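PDB 5YHH: uncharacterized conserved protein YiiM from Geobacillus stearothermophilus, which probably confers resistance to hydroxylaminopurine as an oxidoreductase of the MOSC family, with a putative molybdenum cofactor-binding catalytic site. Local coordinates for residues 10-15 with 157-162; 68-73 with 94-99; 74-79 with 135-140; 118-123 with 148-153. One frame throughout, in Å; residues are numbered along the deposited sequence.

How the contacts relate
Contact 4 is buried in the core, its centre about 4 Å from the chain centre. Contact 3 is also buried, although its centre lies about 17 Å from the chain centre. Contact 2 is partly buried. So is contact 1, centred about 15 Å out, with Glu160 exposed. Contacts 1, 2 and 4 reach the same mixed sheet, and contacts 2 and 3 share helix 71-80. Thr94 of contact 2 is hydrogen-bonded to Val10 and Ser11 of contact 1. Contact 1 is apolar packing. Contact 2 pairs parallel strands and adds serine and glutamate bonds to backbone. Contact 4 pairs antiparallel strands beside a tyrosine ring. Contact 3 combines a CH-pi contact with a salt bridge.

Contact 1: residues 10-15 with 157-162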
# COMPACT_ATOMS: atom_id res chain seq x y z
N VAL A 10 -1.10 -12.35 -5.62
CA VAL A 10 -0.81 -13.76 -5.35
C VAL A 10 -1.57 -14.24 -4.13
O VAL A 10 -1.92 -15.41 -4.06
CB VAL A 10 0.69 -14.16 -5.23
CG1 VAL A 10 1.31 -14.36 -6.60
CG2 VAL A 10 1.48 -13.23 -4.31
N SER A 11 -1.94 -13.33 -3.24
CA SER A 11 -2.70 -13.71 -2.07
C SER A 11 -3.61 -12.60 -1.64
O SER A 11 -3.25 -11.44 -1.68
CB SER A 11 -1.78 -14.12 -0.91
OG SER A 11 -2.54 -14.69 0.15
N ILE A 12 -4.83 -12.98 -1.28
CA ILE A 12 -5.78 -12.07 -0.68
C ILE A 12 -5.85 -12.53 0.75
O ILE A 12 -6.10 -13.71 1.01
CB ILE A 12 -7.19 -12.17 -1.31
CG1 ILE A 12 -7.18 -11.87 -2.82
CG2 ILE A 12 -8.16 -11.26 -0.58
CD1 ILE A 12 -8.54 -12.34 -3.51
N ASN A 13 -5.63 -11.61 1.67
CA ASN A 13 -5.54 -11.90 3.08
C ASN A 13 -6.65 -11.19 3.83
O ASN A 13 -6.85 -10.01 3.61
CB ASN A 13 -4.17 -11.47 3.58
CG ASN A 13 -3.04 -11.94 2.65
OD1 ASN A 13 -2.96 -13.12 2.34
ND2 ASN A 13 -2.21 -11.02 2.18
N VAL A 14 -7.32 -11.88 4.73
CA VAL A 14 -8.44 -11.30 5.46
C VAL A 14 -8.23 -11.36 6.97
O VAL A 14 -7.78 -12.38 7.52
CB VAL A 14 -9.76 -11.99 5.05
CG1 VAL A 14 -10.91 -11.57 6.00
CG2 VAL A 14 -10.10 -11.64 3.61
N GLY A 15 -8.52 -10.25 7.64
CA GLY A 15 -8.39 -10.17 9.10
C GLY A 15 -9.72 -10.15 9.83
O GLY A 15 -10.79 -10.10 9.20
N GLY A 157 -16.07 -4.69 -7.07
CA GLY A 157 -16.21 -5.95 -7.79
C GLY A 157 -15.77 -7.12 -6.95
O GLY A 157 -15.84 -7.06 -5.70
N VAL A 158 -15.31 -8.17 -7.62
CA VAL A 158 -14.94 -9.43 -6.99
C VAL A 158 -13.60 -9.88 -7.57
O VAL A 158 -13.37 -9.74 -8.77
CB VAL A 158 -16.02 -10.52 -7.17
CG1 VAL A 158 -15.61 -11.82 -6.46
CG2 VAL A 158 -17.39 -10.01 -6.65
N ILE A 159 -12.73 -10.39 -6.70
CA ILE A 159 -11.41 -10.90 -7.09
C ILE A 159 -11.17 -12.26 -6.45
O ILE A 159 -11.76 -12.58 -5.42
CB ILE A 159 -10.28 -9.96 -6.59
CG1 ILE A 159 -10.44 -9.70 -5.09
CG2 ILE A 159 -10.30 -8.63 -7.31
CD1 ILE A 159 -9.23 -9.03 -4.45
N GLU A 160 -10.28 -13.03 -7.05
CA GLU A 160 -9.87 -14.33 -6.53
C GLU A 160 -8.37 -14.35 -6.42
O GLU A 160 -7.72 -13.70 -7.22
CB GLU A 160 -10.19 -15.42 -7.52
CG GLU A 160 -11.55 -15.86 -7.52
CD GLU A 160 -11.71 -16.90 -8.57
OE1 GLU A 160 -11.11 -17.98 -8.41
OE2 GLU A 160 -12.35 -16.60 -9.58
N PRO A 161 -7.83 -15.16 -5.49
CA PRO A 161 -6.38 -15.31 -5.42
C PRO A 161 -5.77 -15.69 -6.77
O PRO A 161 -6.32 -16.51 -7.48
CB PRO A 161 -6.18 -16.41 -4.36
CG PRO A 161 -7.38 -16.24 -3.43
CD PRO A 161 -8.52 -15.89 -4.41
N GLY A 162 -4.68 -15.04 -7.15
CA GLY A 162 -4.06 -15.27 -8.44
C GLY A 162 -4.56 -14.35 -9.53
O GLY A 162 -4.06 -14.42 -10.65
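Ile12 sets CG1 anti to its own carbonyl carbon (chi1 -59°), and an extended chi2 of 165° sends CD1 toward segment 157-162. Ile159 meets it with CG1 in the crowded position, between its backbone N and carbonyl carbon (chi1 52°). The two side chains cross obliquely and touch through their terminal methyls, with Ile12 CD1 3.5 Å from Ile159 CD1. The same Ile12 methyl lies 3.6 Å from Ile159 CG1. It also rests on the peptide that follows. Ile12 CD1 is 3.5 Å from Glu160 C and 3.5 Å from Pro161 N, and it meets the proline ring at Pro161 CD, 3.7 Å away. One methyl thus packs against a side chain, a peptide group and a ring. The backbones come close but do not pair as strands. Val10 CA and Gly162 CA are 4.7 Å apart, and the segments share no hydrogen bond. In segment 10-15, Ser11 OG donates to Asn13 OD1 at 2.7 Å. Val10 and Ser11 both face Thr94 and form a classic beta bulge. Ile12 and Ile159 pack strand 8-19 of the mixed sheet against the two-stranded antiparallel sheet of 40-42 and 157-159. Strand 8-19 runs between strands 27-35 and 93-96. Val40 touches Ile12 and Val42 touches Ile159, while Trp93 of strand 93-96 also packs on Ile159.

Contact 2: residues 68-73 with 94-99; sequences YPSEHF and TLLGLT
Ser70 and Leu95 meet through a carbonyl gripped twice. Ser70 OG sits between its own backbone N and carbonyl carbon (chi1 63°) and donates to Leu95 O at 2.7 Å. Ser70 N donates to the same Leu95 O at 2.9 Å. Glu71 folds its chain at chi2 (86°), and its carboxylate reaches the turn after strand 93-96. Glu71 OE2 uses its syn lone pair to accept from Gly97 N at 2.7 Å. A water donates to Glu71 OE1 and accepts from Leu98 N, each at 2.9 Å. One carboxylate therefore holds two successive peptide N-H groups, one directly and one through water. Strands 65-69 and 93-96, with helix 71-80 between them in the chain, form a beta-alpha-beta unit. The strands are parallel neighbours, and Leu95 N donates to Tyr68 O. Ser70 and Glu71 stand where the first strand gives way to the helix. Leu96 crosses the Glu71 side chain at about a right angle, with Leu96 CD1 3.7 Å from Glu71 OE2. Thr94 keeps CG2 anti to its backbone N. That methyl lies 3.6 Å from Ser70 CB and 3.8 Å from Phe73 CE2, while Thr94 OG1 is hydrogen-bonded to Glu91 and Asn13.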
# COMPACT_ATOMS: atom_id res chain seq x y z
N TYR A 68 1.18 -5.11 -0.66
CA TYR A 68 2.61 -5.28 -0.37
C TYR A 68 3.28 -6.19 -1.39
O TYR A 68 2.74 -7.25 -1.71
CB TYR A 68 2.85 -5.81 1.05
CG TYR A 68 4.25 -5.53 1.47
CD1 TYR A 68 4.61 -4.27 1.93
CD2 TYR A 68 5.22 -6.50 1.36
CE1 TYR A 68 5.89 -4.00 2.28
CE2 TYR A 68 6.51 -6.24 1.73
CZ TYR A 68 6.85 -5.00 2.19
OH TYR A 68 8.14 -4.70 2.53
N PRO A 69 4.43 -5.77 -1.94
CA PRO A 69 5.15 -6.59 -2.89
C PRO A 69 5.76 -7.82 -2.25
O PRO A 69 6.64 -7.69 -1.40
CB PRO A 69 6.25 -5.65 -3.39
CG PRO A 69 5.69 -4.25 -3.16
CD PRO A 69 4.97 -4.39 -1.89
N SER A 70 5.34 -9.01 -2.68
CA SER A 70 5.92 -10.26 -2.16
C SER A 70 7.44 -10.33 -2.37
O SER A 70 8.18 -10.99 -1.58
CB SER A 70 5.23 -11.49 -2.78
OG SER A 70 5.42 -11.57 -4.20
N GLU A 71 7.93 -9.66 -3.41
CA GLU A 71 9.36 -9.69 -3.71
C GLU A 71 10.17 -9.31 -2.49
O GLU A 71 11.24 -9.84 -2.26
CB GLU A 71 9.73 -8.77 -4.89
CG GLU A 71 9.23 -9.25 -6.27
CD GLU A 71 7.80 -8.81 -6.59
OE1 GLU A 71 7.08 -8.37 -5.66
OE2 GLU A 71 7.37 -8.94 -7.77
N HIS A 72 9.66 -8.37 -1.69
CA HIS A 72 10.41 -7.86 -0.55
C HIS A 72 10.56 -8.88 0.56
O HIS A 72 11.47 -8.77 1.39
CB HIS A 72 9.75 -6.59 -0.00
CG HIS A 72 9.72 -5.48 -0.98
ND1 HIS A 72 10.69 -5.32 -1.95
CD2 HIS A 72 8.83 -4.47 -1.16
CE1 HIS A 72 10.41 -4.24 -2.68
NE2 HIS A 72 9.28 -3.72 -2.22
N PHE A 73 9.65 -9.86 0.62
CA PHE A 73 9.77 -10.93 1.62
C PHE A 73 11.14 -11.61 1.61
O PHE A 73 11.64 -12.02 2.66
CB PHE A 73 8.71 -11.99 1.41
CG PHE A 73 7.28 -11.50 1.60
CD1 PHE A 73 6.99 -10.35 2.36
CD2 PHE A 73 6.22 -12.22 1.05
CE1 PHE A 73 5.67 -9.93 2.55
CE2 PHE A 73 4.93 -11.80 1.23
CZ PHE A 73 4.66 -10.66 1.99
N THR A 94 -1.28 -9.34 -1.33
CA THR A 94 0.11 -9.64 -1.56
C THR A 94 0.30 -9.66 -3.05
O THR A 94 -0.35 -10.43 -3.76
CB THR A 94 0.50 -10.99 -0.97
OG1 THR A 94 0.12 -11.02 0.40
CG2 THR A 94 2.01 -11.19 -1.12
N LEU A 95 1.22 -8.83 -3.54
CA LEU A 95 1.37 -8.65 -4.96
C LEU A 95 2.58 -9.37 -5.49
O LEU A 95 3.51 -9.71 -4.75
CB LEU A 95 1.48 -7.17 -5.27
CG LEU A 95 0.31 -6.25 -4.92
CD1 LEU A 95 0.51 -4.85 -5.58
CD2 LEU A 95 -1.03 -6.85 -5.32
N LEU A 96 2.53 -9.64 -6.79
CA LEU A 96 3.70 -10.09 -7.55
C LEU A 96 3.84 -9.22 -8.81
O LEU A 96 2.84 -8.90 -9.47
CB LEU A 96 3.55 -11.57 -7.91
CG LEU A 96 4.71 -12.20 -8.65
CD1 LEU A 96 5.93 -12.39 -7.68
CD2 LEU A 96 4.24 -13.54 -9.26
N GLY A 97 5.07 -8.81 -9.13
CA GLY A 97 5.35 -8.02 -10.32
C GLY A 97 5.13 -6.52 -10.24
O GLY A 97 5.22 -5.84 -11.26
N LEU A 98 4.81 -5.99 -9.06
CA LEU A 98 4.56 -4.55 -8.89
C LEU A 98 5.26 -4.07 -7.63
O LEU A 98 4.80 -4.36 -6.52
CB LEU A 98 3.06 -4.26 -8.79
CG LEU A 98 2.22 -4.49 -10.07
CD1 LEU A 98 0.81 -4.93 -9.74
CD2 LEU A 98 2.17 -3.24 -10.95
N THR A 99 6.40 -3.40 -7.82
CA THR A 99 7.15 -2.80 -6.73
C THR A 99 6.98 -1.26 -6.73
O THR A 99 6.43 -0.67 -7.67
CB THR A 99 8.64 -3.13 -6.81
OG1 THR A 99 9.16 -2.50 -7.98
CG2 THR A 99 8.90 -4.64 -6.84
O HOH W 1 4.59 -7.15 -6.37

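Contact 3: residues 74-79 with 135-140; sequences VYWEER and PDLPKA
Arg79 and Trp76 of helix 71-80 meet Asp136, Leu137 and Ala140 at the start of helix 137-144, a helix-to-helix contact within the MOSC domain. Ala140 CB lies over one face of the Arg79 guanidinium, 3.5 Å from Arg79 CZ. The same methyl stands at the edge of the Trp76 ring system, 3.8 Å from Trp76 CZ3. Leu137 CD1 sits over one face of the six-membered ring, toward its rim, in a CH-pi contact 4.0 Å from the centroid and 21° off the normal. Arg79 bends at chi3 (-95°). Asp136 OD2 approaches the guanidinium at its edge and forms a salt bridge with Arg79 NH1 at 3.3 Å. The guanidinium and carboxylate planes are turned 61° apart. A water closes this pair, accepting from Arg79 NH1 at 2.7 Å and donating to Asp136 OD2 at 2.8 Å. Further out, Tyr75 OH accepts a weak hydrogen bond from Arg79 NH2, and Tyr75 CD2 lies over the indole face opposite Leu137. Tyr80 OH is hydrogen-bonded to Asp136 OD1, giving the carboxylate a second link to helix 71-80. On the five-membered ring of the indole, Trp76 NE1 is hydrogen-bonded to Tyr68 OH.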
# COMPACT_ATOMS: atom_id res chain seq x y z
N VAL A 74 11.73 -11.75 0.42
CA VAL A 74 13.04 -12.34 0.27
C VAL A 74 14.07 -11.54 1.03
O VAL A 74 14.87 -12.12 1.78
CB VAL A 74 13.44 -12.49 -1.23
CG1 VAL A 74 14.91 -12.95 -1.38
CG2 VAL A 74 12.55 -13.48 -1.89
N TYR A 75 14.06 -10.21 0.87
CA TYR A 75 14.94 -9.35 1.60
C TYR A 75 14.71 -9.47 3.11
O TYR A 75 15.67 -9.59 3.87
CB TYR A 75 14.77 -7.90 1.16
CG TYR A 75 15.50 -6.91 2.04
CD1 TYR A 75 16.84 -6.63 1.83
CD2 TYR A 75 14.83 -6.22 3.06
CE1 TYR A 75 17.51 -5.73 2.60
CE2 TYR A 75 15.51 -5.33 3.86
CZ TYR A 75 16.84 -5.08 3.61
OH TYR A 75 17.54 -4.20 4.39
N TRP A 76 13.45 -9.47 3.56
CA TRP A 76 13.18 -9.53 5.01
C TRP A 76 13.65 -10.87 5.61
O TRP A 76 14.15 -10.90 6.75
CB TRP A 76 11.71 -9.29 5.32
CG TRP A 76 11.25 -7.91 4.88
CD1 TRP A 76 10.30 -7.61 3.96
CD2 TRP A 76 11.79 -6.66 5.33
NE1 TRP A 76 10.19 -6.26 3.81
CE2 TRP A 76 11.10 -5.65 4.63
CE3 TRP A 76 12.77 -6.30 6.24
CZ2 TRP A 76 11.37 -4.31 4.82
CZ3 TRP A 76 13.03 -4.95 6.44
CH2 TRP A 76 12.31 -3.98 5.73
N GLU A 77 13.51 -11.96 4.87
CA GLU A 77 13.95 -13.25 5.37
C GLU A 77 15.46 -13.29 5.49
O GLU A 77 16.00 -13.90 6.41
CB GLU A 77 13.49 -14.37 4.47
CG GLU A 77 11.95 -14.54 4.46
CD GLU A 77 11.49 -15.69 3.56
OE1 GLU A 77 12.30 -16.20 2.72
OE2 GLU A 77 10.31 -16.11 3.72
N GLU A 78 16.12 -12.63 4.56
CA GLU A 78 17.59 -12.51 4.60
C GLU A 78 18.05 -11.60 5.73
O GLU A 78 19.03 -11.88 6.42
CB GLU A 78 18.08 -12.00 3.27
CG GLU A 78 17.95 -13.06 2.18
CD GLU A 78 18.18 -12.53 0.79
OE1 GLU A 78 18.22 -11.29 0.61
OE2 GLU A 78 18.30 -13.35 -0.13
N ARG A 79 17.35 -10.49 5.92
CA ARG A 79 17.73 -9.58 7.02
C ARG A 79 17.48 -10.18 8.39
O ARG A 79 18.32 -10.03 9.29
CB ARG A 79 16.97 -8.25 6.95
CG ARG A 79 17.38 -7.34 8.12
CD ARG A 79 16.50 -6.17 8.41
NE ARG A 79 16.96 -4.95 7.77
CZ ARG A 79 17.22 -3.77 8.32
NH1 ARG A 79 17.16 -3.51 9.63
NH2 ARG A 79 17.57 -2.80 7.51
N PRO A 135 11.53 -4.30 16.86
CA PRO A 135 11.41 -2.85 17.01
C PRO A 135 12.06 -2.00 15.91
O PRO A 135 11.70 -0.83 15.76
CB PRO A 135 12.12 -2.55 18.36
CG PRO A 135 12.43 -3.84 18.99
CD PRO A 135 12.14 -4.96 18.04
N ASP A 136 13.02 -2.55 15.17
CA ASP A 136 13.66 -1.74 14.14
C ASP A 136 12.98 -1.88 12.78
O ASP A 136 13.41 -1.25 11.83
CB ASP A 136 15.17 -1.99 14.05
CG ASP A 136 15.51 -3.27 13.30
OD1 ASP A 136 14.67 -4.18 13.17
OD2 ASP A 136 16.67 -3.37 12.85
N LEU A 137 11.95 -2.71 12.67
CA LEU A 137 11.28 -2.93 11.38
C LEU A 137 10.67 -1.64 10.72
O LEU A 137 10.87 -1.40 9.53
CB LEU A 137 10.26 -4.08 11.50
CG LEU A 137 9.48 -4.48 10.26
CD1 LEU A 137 10.47 -4.70 9.11
CD2 LEU A 137 8.58 -5.69 10.50
N PRO A 138 9.96 -0.79 11.50
CA PRO A 138 9.47 0.44 10.85
C PRO A 138 10.62 1.34 10.29
O PRO A 138 10.53 1.87 9.18
CB PRO A 138 8.69 1.16 11.99
CG PRO A 138 8.22 0.04 12.90
CD PRO A 138 9.33 -1.02 12.82
N LYS A 139 11.69 1.50 11.05
CA LYS A 139 12.85 2.22 10.58
C LYS A 139 13.42 1.58 9.32
O LYS A 139 13.68 2.26 8.33
CB LYS A 139 13.94 2.27 11.67
CG LYS A 139 15.19 3.04 11.29
CD LYS A 139 16.21 3.03 12.48
CE LYS A 139 16.97 1.70 12.54
NZ LYS A 139 17.65 1.40 13.86
N ALA A 140 13.59 0.26 9.33
CA ALA A 140 14.05 -0.45 8.13
C ALA A 140 13.16 -0.23 6.90
O ALA A 140 13.65 -0.12 5.78
CB ALA A 140 14.18 -1.96 8.42
O HOH W 2 17.91 -5.39 11.41

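Contact 4: residues 118-123 with 148-153; sequences VSQPRQ and GFYFRV
Tyr150 packs along residues 119-122 from its CB outward. Tyr150 CB lies 3.6 Å from Ser119 OG, which is hydrogen-bonded to Asp62 O. Next, Tyr150 CD1 meets Gln120 NE2 at 3.5 Å. The Gln120 and Tyr150 side chains run side by side and point the same way, with amide and ring planes 80° apart. At the ring edge, Pro121 O lies in the ring plane, 3.9 Å from Tyr150 CD1. Further on, Tyr150 CE1 touches Arg122 CA at 3.8 Å and also the Arg122 CB. Gln120 NE2 donates to Pro121 O at 3.0 Å, and Gln120 OE1 is hydrogen-bonded to Ser204, which fixes the amide beside the ring. Strands 114-121 and 149-153 are antiparallel neighbours in the mixed sheet. Tyr150 N donates to Gln120 O at 2.8 Å, and Ser119 N donates to Tyr150 O at 3.0 Å. Val118 and Phe151 start out in diverging directions, yet Val118 CG2 meets Phe151 CE1 at 3.6 Å. The Arg152 guanidinium lies with one face over Ser119 CB. Its NH1 is hydrogen-bonded to Ala202 O, and its NH2 forms a salt bridge with Asp62. Arg122 NH1 is hydrogen-bonded to Phe89 O, and Arg122 NH2 to the cysteinesulfonic acid at position 125.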
# COMPACT_ATOMS: atom_id res chain seq x y z
N VAL A 118 -4.08 3.71 -7.37
CA VAL A 118 -3.04 3.98 -6.36
C VAL A 118 -3.25 5.37 -5.78
O VAL A 118 -3.39 6.34 -6.52
CB VAL A 118 -1.61 3.85 -6.97
CG1 VAL A 118 -0.53 4.16 -5.92
CG2 VAL A 118 -1.40 2.44 -7.54
N SER A 119 -3.29 5.44 -4.45
CA SER A 119 -3.62 6.66 -3.72
C SER A 119 -2.51 7.26 -2.87
O SER A 119 -2.47 8.48 -2.68
CB SER A 119 -4.80 6.39 -2.80
OG SER A 119 -4.49 5.41 -1.82
N GLN A 120 -1.65 6.40 -2.32
CA GLN A 120 -0.57 6.82 -1.44
C GLN A 120 0.37 5.64 -1.11
O GLN A 120 -0.03 4.48 -1.19
CB GLN A 120 -1.15 7.37 -0.14
CG GLN A 120 -1.98 6.37 0.66
CD GLN A 120 -2.24 6.84 2.10
OE1 GLN A 120 -3.06 7.69 2.30
NE2 GLN A 120 -1.49 6.29 3.09
N PRO A 121 1.63 5.95 -0.72
CA PRO A 121 2.49 4.96 -0.05
C PRO A 121 1.89 4.54 1.28
O PRO A 121 1.06 5.25 1.85
CB PRO A 121 3.79 5.75 0.19
CG PRO A 121 3.70 6.91 -0.72
CD PRO A 121 2.28 7.28 -0.74
N ARG A 122 2.26 3.36 1.75
CA ARG A 122 1.88 2.88 3.06
C ARG A 122 3.02 3.26 4.00
O ARG A 122 4.17 3.14 3.66
CB ARG A 122 1.70 1.35 3.01
CG ARG A 122 1.39 0.67 4.35
CD ARG A 122 2.62 0.15 5.06
NE ARG A 122 2.28 -0.53 6.32
CZ ARG A 122 1.96 -1.83 6.44
NH1 ARG A 122 1.94 -2.66 5.36
NH2 ARG A 122 1.66 -2.31 7.65
N GLN A 123 2.68 3.78 5.17
CA GLN A 123 3.70 4.17 6.12
C GLN A 123 3.94 3.04 7.12
O GLN A 123 3.00 2.36 7.53
CB GLN A 123 3.26 5.41 6.87
CG GLN A 123 3.04 6.60 5.99
CD GLN A 123 2.43 7.73 6.75
OE1 GLN A 123 1.23 7.91 6.74
NE2 GLN A 123 3.27 8.49 7.43
N GLY A 148 5.32 -0.86 0.36
CA GLY A 148 4.00 -1.04 -0.26
C GLY A 148 3.19 0.26 -0.34
O GLY A 148 3.72 1.35 -0.18
N PHE A 149 1.89 0.14 -0.61
CA PHE A 149 1.07 1.29 -1.02
C PHE A 149 -0.41 0.93 -0.92
O PHE A 149 -0.77 -0.26 -0.81
CB PHE A 149 1.42 1.76 -2.45
CG PHE A 149 1.69 0.60 -3.43
CD1 PHE A 149 0.66 -0.08 -4.02
CD2 PHE A 149 2.97 0.15 -3.64
CE1 PHE A 149 0.90 -1.15 -4.88
CE2 PHE A 149 3.23 -0.95 -4.52
CZ PHE A 149 2.18 -1.58 -5.12
N TYR A 150 -1.26 1.94 -0.98
CA TYR A 150 -2.68 1.69 -0.91
C TYR A 150 -3.33 1.97 -2.26
O TYR A 150 -2.84 2.79 -3.04
CB TYR A 150 -3.31 2.66 0.09
CG TYR A 150 -3.09 2.34 1.53
CD1 TYR A 150 -2.02 2.89 2.22
CD2 TYR A 150 -4.00 1.55 2.23
CE1 TYR A 150 -1.84 2.65 3.57
CE2 TYR A 150 -3.83 1.30 3.58
CZ TYR A 150 -2.75 1.82 4.23
OH TYR A 150 -2.58 1.57 5.54
N PHE A 151 -4.48 1.34 -2.45
CA PHE A 151 -5.43 1.67 -3.51
C PHE A 151 -6.76 2.15 -2.93
O PHE A 151 -7.22 1.65 -1.89
CB PHE A 151 -5.81 0.42 -4.32
CG PHE A 151 -4.68 -0.27 -5.02
CD1 PHE A 151 -4.29 0.12 -6.29
CD2 PHE A 151 -4.07 -1.38 -4.44
CE1 PHE A 151 -3.27 -0.57 -6.96
CE2 PHE A 151 -3.07 -2.07 -5.11
CZ PHE A 151 -2.66 -1.66 -6.36
N ARG A 152 -7.39 3.06 -3.65
CA ARG A 152 -8.82 3.33 -3.52
C ARG A 152 -9.56 2.48 -4.55
O ARG A 152 -8.99 2.05 -5.57
CB ARG A 152 -9.11 4.83 -3.72
CG ARG A 152 -8.82 5.38 -5.13
CD ARG A 152 -9.41 6.81 -5.29
NE ARG A 152 -8.78 7.73 -4.34
CZ ARG A 152 -7.59 8.31 -4.50
NH1 ARG A 152 -6.89 8.15 -5.62
NH2 ARG A 152 -7.12 9.11 -3.56
N VAL A 153 -10.84 2.21 -4.29
CA VAL A 153 -11.64 1.43 -5.20
C VAL A 153 -12.50 2.37 -6.03
O VAL A 153 -13.37 3.08 -5.49
CB VAL A 153 -12.51 0.45 -4.42
CG1 VAL A 153 -13.47 -0.27 -5.38
CG2 VAL A 153 -11.59 -0.52 -3.61